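Local structure of agmatine ureohydrolase (Thermoplasma volcanium GSS1, 3PZL) at residues 41-46 / 87-92; 62-67 / 282-287; 99-104 / 130-135. The protein probably hydrolyses agmatine to putrescine and urea, using two manganese ions bound in each subunit. All coordinates share one frame; numbering follows the deposited sequence.

Contact 1. Residues 41-46 / 87-92; sequences GIPFDN and LGDMEE
The flat carboxylate of D89 and the puckered ring of P43 cross at a slant, with D89 OD2 3.9 Å from P43 CG. The ring also offers CG and CD to the backbone of M90, with P43 CD 3.3 Å from M90 O. The other carboxylate oxygen, D89 OD1, lies 3.4 Å from G41 CA, roughly where a side chain at G41 would have to go, and is held in a salt bridge by R62 NH1.

The strands are parallel, and G41 bridges D89 in the usual way: G41 N donates to G88 O (2.8 Å), and M90 N donates to G41 O (3.2 Å). P43, the centre of an inverse gamma turn, bends the chain just after this pairing. On the sheet face away from D89, I42 CG1 approaches the selenium of selenomethionine M90 at 4.2 Å.

I42 also pairs with L120 of strand 116-121, and helix 96-112 packs on I42 and M90 through V99, T102 and V103. Strand 84-90 is outermost within its chain, but D89 and M90 form an antiparallel ladder with a second subunit, carrying the sheet across that interface.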
# COMPACT_ATOMS: atom_id res chain seq x y z
N GLY B 41 -2.26 -12.27 -24.44
CA GLY B 41 -1.78 -11.05 -23.84
C GLY B 41 -0.70 -10.38 -24.64
O GLY B 41 0.12 -11.04 -25.29
N ILE B 42 -0.69 -9.06 -24.57
CA ILE B 42 0.34 -8.25 -25.18
C ILE B 42 0.80 -7.23 -24.14
O ILE B 42 0.13 -6.25 -23.88
CB ILE B 42 -0.23 -7.62 -26.48
CG1 ILE B 42 -0.27 -8.72 -27.56
CG2 ILE B 42 0.57 -6.40 -26.96
CD1 ILE B 42 -1.17 -8.43 -28.66
N PRO B 43 1.95 -7.48 -23.50
CA PRO B 43 2.40 -6.65 -22.40
C PRO B 43 3.19 -5.43 -22.86
O PRO B 43 4.41 -5.38 -22.70
CB PRO B 43 3.31 -7.60 -21.60
CG PRO B 43 3.56 -8.77 -22.48
CD PRO B 43 2.88 -8.57 -23.78
N PHE B 44 2.50 -4.46 -23.44
CA PHE B 44 3.20 -3.31 -24.00
C PHE B 44 2.68 -2.01 -23.43
O PHE B 44 1.49 -1.82 -23.24
CB PHE B 44 3.14 -3.29 -25.52
CG PHE B 44 3.69 -2.03 -26.11
CD1 PHE B 44 5.05 -1.91 -26.34
CD2 PHE B 44 2.85 -0.96 -26.42
CE1 PHE B 44 5.56 -0.76 -26.88
CE2 PHE B 44 3.36 0.19 -26.96
CZ PHE B 44 4.72 0.29 -27.19
N ASP B 45 3.59 -1.08 -23.21
CA ASP B 45 3.36 -0.02 -22.25
C ASP B 45 4.07 1.25 -22.62
O ASP B 45 3.83 2.30 -22.02
CB ASP B 45 3.96 -0.49 -20.93
CG ASP B 45 3.23 0.04 -19.78
OD1 ASP B 45 2.44 0.99 -20.03
OD2 ASP B 45 3.45 -0.48 -18.64
N ASN B 46 4.99 1.14 -23.58
CA ASN B 46 6.04 2.12 -23.76
C ASN B 46 5.59 3.35 -24.53
O ASN B 46 6.30 3.88 -25.40
CB ASN B 46 7.27 1.47 -24.41
CG ASN B 46 8.55 2.13 -23.97
OD1 ASN B 46 8.71 2.44 -22.79
ND2 ASN B 46 9.44 2.36 -24.93
N LEU B 87 -3.22 -18.47 -25.24
CA LEU B 87 -1.87 -18.61 -25.79
C LEU B 87 -0.73 -18.15 -24.86
O LEU B 87 0.42 -18.56 -25.08
CB LEU B 87 -1.75 -17.91 -27.15
CG LEU B 87 -2.81 -18.29 -28.17
CD1 LEU B 87 -2.55 -17.54 -29.45
CD2 LEU B 87 -2.83 -19.79 -28.40
N GLY B 88 -1.05 -17.33 -23.85
CA GLY B 88 -0.04 -16.66 -23.05
C GLY B 88 0.29 -15.25 -23.54
O GLY B 88 -0.56 -14.52 -24.03
N ASP B 89 1.54 -14.84 -23.36
CA ASP B 89 1.96 -13.47 -23.59
C ASP B 89 3.05 -13.37 -24.64
O ASP B 89 3.79 -14.33 -24.87
CB ASP B 89 2.50 -12.87 -22.29
CG ASP B 89 1.39 -12.32 -21.37
OD1 ASP B 89 0.18 -12.62 -21.55
OD2 ASP B 89 1.76 -11.58 -20.44
N MSE B 90 3.14 -12.21 -25.26
CA MSE B 90 4.12 -11.96 -26.29
C MSE B 90 5.31 -11.37 -25.58
O MSE B 90 5.13 -10.80 -24.52
CB MSE B 90 3.53 -10.97 -27.30
CG MSE B 90 4.50 -10.32 -28.25
SE MSE B 90 3.66 -8.79 -29.17
CE MSE B 90 5.27 -8.02 -30.02
N GLU B 91 6.51 -11.52 -26.14
CA GLU B 91 7.73 -10.86 -25.61
C GLU B 91 7.46 -9.38 -25.40
O GLU B 91 6.63 -8.76 -26.08
CB GLU B 91 8.92 -10.95 -26.59
CG GLU B 91 9.51 -12.34 -26.85
CD GLU B 91 10.05 -12.46 -28.31
OE1 GLU B 91 10.49 -11.41 -28.85
OE2 GLU B 91 10.02 -13.58 -28.91
N GLU B 92 8.17 -8.81 -24.45
CA GLU B 92 8.09 -7.40 -24.26
C GLU B 92 8.97 -6.73 -25.32
O GLU B 92 9.98 -7.30 -25.76
CB GLU B 92 8.57 -7.07 -22.86
CG GLU B 92 7.63 -7.57 -21.76
CD GLU B 92 7.88 -6.82 -20.43
OE1 GLU B 92 9.07 -6.67 -20.02
OE2 GLU B 92 6.88 -6.38 -19.79

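Contact 2. Residues 62-67 / 282-287; sequences RGAYVN and TSMLAA
The hydroxyl of Y65, whose ring packs against A287, is gripped by two partners: OD2 of D27 and NE2 of Q291, the latter one turn further along the same helix as A287. The polar end of the tyrosine thus ties helix 57-65 to helix 281-303 beyond the region where the two pack. The ring itself meets the second helix obliquely, with Y65 CD1 4.3 Å from A287 CB.

No hydrogen bond joins the two segments directly, and what holds them together is apolar. The backbones approach closely at A64, whose CA is 5.4 Å from M284 CA, a separation that its small methyl group allows. A64 CB is 3.7 Å from the selenium of selenomethionine M284 and 3.9 Å from S283 O. M284 reaches this place because CG is anti to the backbone N (chi1 -170°) and the chain then bends at chi2 (65°), which swings SE back beside A64. Its terminal methyl comes so near the amide of N67 that the detail there is doubtful in the model. A64 O, beside the selenium, accepts from N67 N at 2.9 Å. S283 OG bonds G280 O, just ahead of the helix, and the same OG is the side-chain atom of S283 nearest A64 CB, 4.1 Å away.

A fourth subunit packs on the same region, placing its Y50 on A64, its P244 on N67 and its F247 on L285, so this helix pair also lies at a subunit interface. Within the chain the neighbouring turns continue the contact, with S283 touching S60 and A286 touching I61. It therefore joins the helix that follows strand 37-42 to the C-terminal helix that follows strand 265-271.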
# COMPACT_ATOMS: atom_id res chain seq x y z
N ARG B 62 -5.30 -13.13 -15.34
CA ARG B 62 -5.26 -14.58 -15.16
C ARG B 62 -5.35 -14.94 -13.67
O ARG B 62 -5.89 -15.95 -13.28
CB ARG B 62 -3.96 -15.15 -15.76
CG ARG B 62 -3.80 -14.93 -17.25
CD ARG B 62 -2.53 -15.59 -17.84
NE ARG B 62 -2.49 -15.42 -19.30
CZ ARG B 62 -1.84 -14.44 -19.96
NH1 ARG B 62 -1.13 -13.51 -19.32
NH2 ARG B 62 -1.92 -14.39 -21.29
N GLY B 63 -4.78 -14.08 -12.83
CA GLY B 63 -4.77 -14.33 -11.40
C GLY B 63 -6.10 -14.12 -10.74
O GLY B 63 -6.44 -14.87 -9.83
N ALA B 64 -6.85 -13.10 -11.18
CA ALA B 64 -8.19 -12.81 -10.64
C ALA B 64 -9.20 -13.85 -11.12
O ALA B 64 -10.21 -14.10 -10.43
CB ALA B 64 -8.62 -11.49 -11.08
N TYR B 65 -8.96 -14.45 -12.29
CA TYR B 65 -9.95 -15.31 -12.86
C TYR B 65 -10.24 -16.48 -11.93
O TYR B 65 -11.35 -16.99 -11.92
CB TYR B 65 -9.52 -15.82 -14.21
CG TYR B 65 -10.65 -16.41 -15.04
CD1 TYR B 65 -11.32 -15.66 -16.02
CD2 TYR B 65 -11.04 -17.72 -14.84
CE1 TYR B 65 -12.35 -16.21 -16.79
CE2 TYR B 65 -12.06 -18.28 -15.60
CZ TYR B 65 -12.72 -17.53 -16.56
OH TYR B 65 -13.71 -18.14 -17.27
N VAL B 66 -9.27 -16.87 -11.12
CA VAL B 66 -9.44 -18.00 -10.22
C VAL B 66 -10.62 -17.79 -9.26
O VAL B 66 -11.31 -18.75 -8.90
CB VAL B 66 -8.10 -18.38 -9.45
CG1 VAL B 66 -6.97 -18.72 -10.42
CG2 VAL B 66 -7.65 -17.27 -8.51
N ASN B 67 -10.86 -16.52 -8.89
CA ASN B 67 -12.01 -16.17 -8.05
C ASN B 67 -13.39 -16.30 -8.73
O ASN B 67 -14.42 -16.31 -8.04
CB ASN B 67 -11.84 -14.78 -7.44
CG ASN B 67 -12.84 -14.51 -6.34
OD1 ASN B 67 -13.11 -15.40 -5.51
ND2 ASN B 67 -13.43 -13.31 -6.35
N THR B 282 -9.87 -4.08 -10.00
CA THR B 282 -9.95 -3.63 -11.40
C THR B 282 -9.72 -4.81 -12.37
O THR B 282 -10.45 -5.00 -13.34
CB THR B 282 -8.97 -2.48 -11.68
OG1 THR B 282 -9.22 -1.40 -10.78
CG2 THR B 282 -9.12 -1.98 -13.09
N SER B 283 -8.74 -5.65 -12.08
CA SER B 283 -8.53 -6.84 -12.90
C SER B 283 -9.64 -7.86 -12.72
O SER B 283 -9.83 -8.74 -13.55
CB SER B 283 -7.16 -7.45 -12.62
OG SER B 283 -7.06 -7.74 -11.25
N MSE B 284 -10.39 -7.73 -11.64
CA MSE B 284 -11.51 -8.60 -11.40
C MSE B 284 -12.68 -8.17 -12.29
O MSE B 284 -13.40 -9.00 -12.85
CB MSE B 284 -11.92 -8.56 -9.95
CG MSE B 284 -12.92 -9.63 -9.58
SE MSE B 284 -12.11 -11.43 -9.76
CE MSE B 284 -13.57 -12.46 -9.00
N LEU B 285 -12.90 -6.88 -12.40
CA LEU B 285 -13.90 -6.39 -13.34
C LEU B 285 -13.44 -6.75 -14.75
O LEU B 285 -14.25 -7.22 -15.57
CB LEU B 285 -14.08 -4.89 -13.21
CG LEU B 285 -14.96 -4.22 -14.24
CD1 LEU B 285 -16.34 -4.80 -14.24
CD2 LEU B 285 -15.05 -2.80 -13.90
N ALA B 286 -12.15 -6.55 -15.06
CA ALA B 286 -11.67 -6.92 -16.39
C ALA B 286 -11.93 -8.40 -16.74
O ALA B 286 -12.33 -8.71 -17.86
CB ALA B 286 -10.24 -6.58 -16.55
N ALA B 287 -11.74 -9.30 -15.78
CA ALA B 287 -11.97 -10.71 -16.01
C ALA B 287 -13.45 -11.01 -16.13
O ALA B 287 -13.85 -11.87 -16.93
CB ALA B 287 -11.42 -11.51 -14.93

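Contact 3. Residues 99-104 / 130-135; sequences VIDTVE and AVRALP
Segments 99-104 and 130-135 come closest at E104 and A130, whose CA atoms are 5.2 Å apart. V103 CG1 lies 3.4 Å from A130 N; it is anti to its own backbone N (chi1 163°) and also meets the methyl of A130.

R132 contributes the largest share from segment 130-135. Its chain is extended from CG to NE and runs back across segment 99-104 to bring the guanidinium over I100 and beside D101. I100 CG2 sits over the centre of one guanidinium face, 3.6 Å above the plane. The acids come to the edge instead: D101, E104 and R132 form a salt-bridge network, the E104 arm weak. R132 NH1 donates to D101 OD1 at 2.6 Å with an N-H...O angle of 153°, and the oxygen lies close to the guanidinium plane. The same NH1 makes the weak, longer bond of 3.4 Å to E104 OE1. The E104 carboxylate stands steeply to the guanidinium, the planes 75° apart, and lies against the aliphatic part of the arginine, with E104 OE2 3.6 Å from R132 CB. Y158 touches both I100 and R132, and V107, S108 and M111 of helix 96-112 pack on A133.

The contact links helix 96-112 to helix 126-132, which follows the manganese ligand H124; the side chains of A130 and H124 are about 9 Å apart. An alanine in place of R132 would probably leave the carboxylates of D101 and E104 without their shared cation and I100 CG2 without the flat group above it.

Two acids three residues apart on one helix thus share a single NH1 from the next helix. The pairing would probably offset the repulsion between the two carboxylates and help keep them ionised.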
# COMPACT_ATOMS: atom_id res chain seq x y z
N VAL B 99 5.07 -3.94 -32.27
CA VAL B 99 3.96 -4.61 -31.60
C VAL B 99 2.68 -4.55 -32.46
O VAL B 99 2.09 -5.58 -32.79
CB VAL B 99 3.71 -4.06 -30.19
CG1 VAL B 99 2.38 -4.54 -29.66
CG2 VAL B 99 4.80 -4.50 -29.24
N ILE B 100 2.29 -3.34 -32.86
CA ILE B 100 1.15 -3.16 -33.75
C ILE B 100 1.20 -4.05 -34.98
O ILE B 100 0.17 -4.58 -35.40
CB ILE B 100 1.02 -1.71 -34.20
CG1 ILE B 100 0.76 -0.81 -33.02
CG2 ILE B 100 -0.13 -1.55 -35.17
CD1 ILE B 100 0.69 0.63 -33.41
N ASP B 101 2.38 -4.21 -35.58
CA ASP B 101 2.55 -5.10 -36.74
C ASP B 101 2.39 -6.52 -36.29
O ASP B 101 1.89 -7.34 -37.03
CB ASP B 101 3.93 -4.97 -37.38
CG ASP B 101 4.14 -3.64 -38.04
OD1 ASP B 101 3.17 -2.87 -38.13
OD2 ASP B 101 5.28 -3.37 -38.47
N THR B 102 2.79 -6.83 -35.06
CA THR B 102 2.69 -8.20 -34.58
C THR B 102 1.23 -8.54 -34.32
O THR B 102 0.77 -9.62 -34.70
CB THR B 102 3.52 -8.44 -33.30
OG1 THR B 102 4.91 -8.16 -33.55
CG2 THR B 102 3.35 -9.88 -32.84
N VAL B 103 0.52 -7.61 -33.69
CA VAL B 103 -0.90 -7.79 -33.41
C VAL B 103 -1.66 -8.07 -34.71
O VAL B 103 -2.43 -9.06 -34.76
CB VAL B 103 -1.50 -6.59 -32.63
CG1 VAL B 103 -3.01 -6.57 -32.69
CG2 VAL B 103 -1.06 -6.66 -31.18
N GLU B 104 -1.43 -7.24 -35.74
CA GLU B 104 -2.16 -7.33 -37.00
C GLU B 104 -2.12 -8.74 -37.59
O GLU B 104 -3.14 -9.28 -37.98
CB GLU B 104 -1.64 -6.31 -37.99
CG GLU B 104 -2.29 -6.37 -39.38
CD GLU B 104 -1.51 -5.55 -40.42
OE1 GLU B 104 -0.36 -5.12 -40.13
OE2 GLU B 104 -2.05 -5.32 -41.54
N ALA B 130 -5.16 -4.63 -34.53
CA ALA B 130 -6.40 -5.33 -34.79
C ALA B 130 -7.28 -4.61 -35.83
O ALA B 130 -7.90 -5.26 -36.67
CB ALA B 130 -7.14 -5.57 -33.48
N VAL B 131 -7.30 -3.27 -35.81
CA VAL B 131 -8.12 -2.51 -36.76
C VAL B 131 -7.65 -2.63 -38.22
O VAL B 131 -8.45 -2.50 -39.13
CB VAL B 131 -8.22 -1.02 -36.40
CG1 VAL B 131 -9.25 -0.32 -37.28
CG2 VAL B 131 -8.59 -0.85 -34.93
N ARG B 132 -6.36 -2.89 -38.44
CA ARG B 132 -5.82 -3.07 -39.79
C ARG B 132 -6.38 -4.35 -40.38
O ARG B 132 -6.42 -4.50 -41.60
CB ARG B 132 -4.29 -3.17 -39.78
CG ARG B 132 -3.53 -1.88 -39.54
CD ARG B 132 -2.04 -2.18 -39.38
NE ARG B 132 -1.24 -1.01 -39.03
CZ ARG B 132 0.08 -1.04 -38.80
NH1 ARG B 132 0.77 -2.17 -38.89
NH2 ARG B 132 0.70 0.08 -38.47
N ALA B 133 -6.79 -5.28 -39.52
CA ALA B 133 -7.22 -6.58 -39.99
C ALA B 133 -8.71 -6.67 -40.39
O ALA B 133 -9.17 -7.65 -41.00
CB ALA B 133 -6.83 -7.62 -38.99
N LEU B 134 -9.46 -5.61 -40.07
CA LEU B 134 -10.91 -5.58 -40.25
C LEU B 134 -11.40 -5.59 -41.70
O LEU B 134 -10.93 -4.80 -42.53
CB LEU B 134 -11.52 -4.39 -39.52
CG LEU B 134 -11.27 -4.30 -38.01
CD1 LEU B 134 -12.02 -3.13 -37.45
CD2 LEU B 134 -11.65 -5.60 -37.25
N PRO B 135 -12.36 -6.47 -42.02
CA PRO B 135 -13.13 -6.40 -43.27
C PRO B 135 -13.96 -5.11 -43.40
O PRO B 135 -14.13 -4.37 -42.43
CB PRO B 135 -14.04 -7.63 -43.18
CG PRO B 135 -13.36 -8.57 -42.24
CD PRO B 135 -12.64 -7.70 -41.25

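In the fold
From the N terminus, strand 37-42 opens contact 1 and helix 57-65 opens contact 2. Contact 1 closes at strand 84-90, before contact 2 has closed, so the two cross. Contact 3 opens on helix 96-112 and closes at 130-135, in series after contact 1. It is nested inside the long loop that contact 2 shuts only at helix 281-303. Contacts 1 and 2 meet through the salt bridge from R62 NH1 to D89 OD1; contacts 1 and 3 meet where I42 and M90 pack on V99, T102 and V103. Contacts 2 and 3, centres about 26 Å apart, do not touch: contact 1, at the edge of the sheet within this chain, links the two helix pairs.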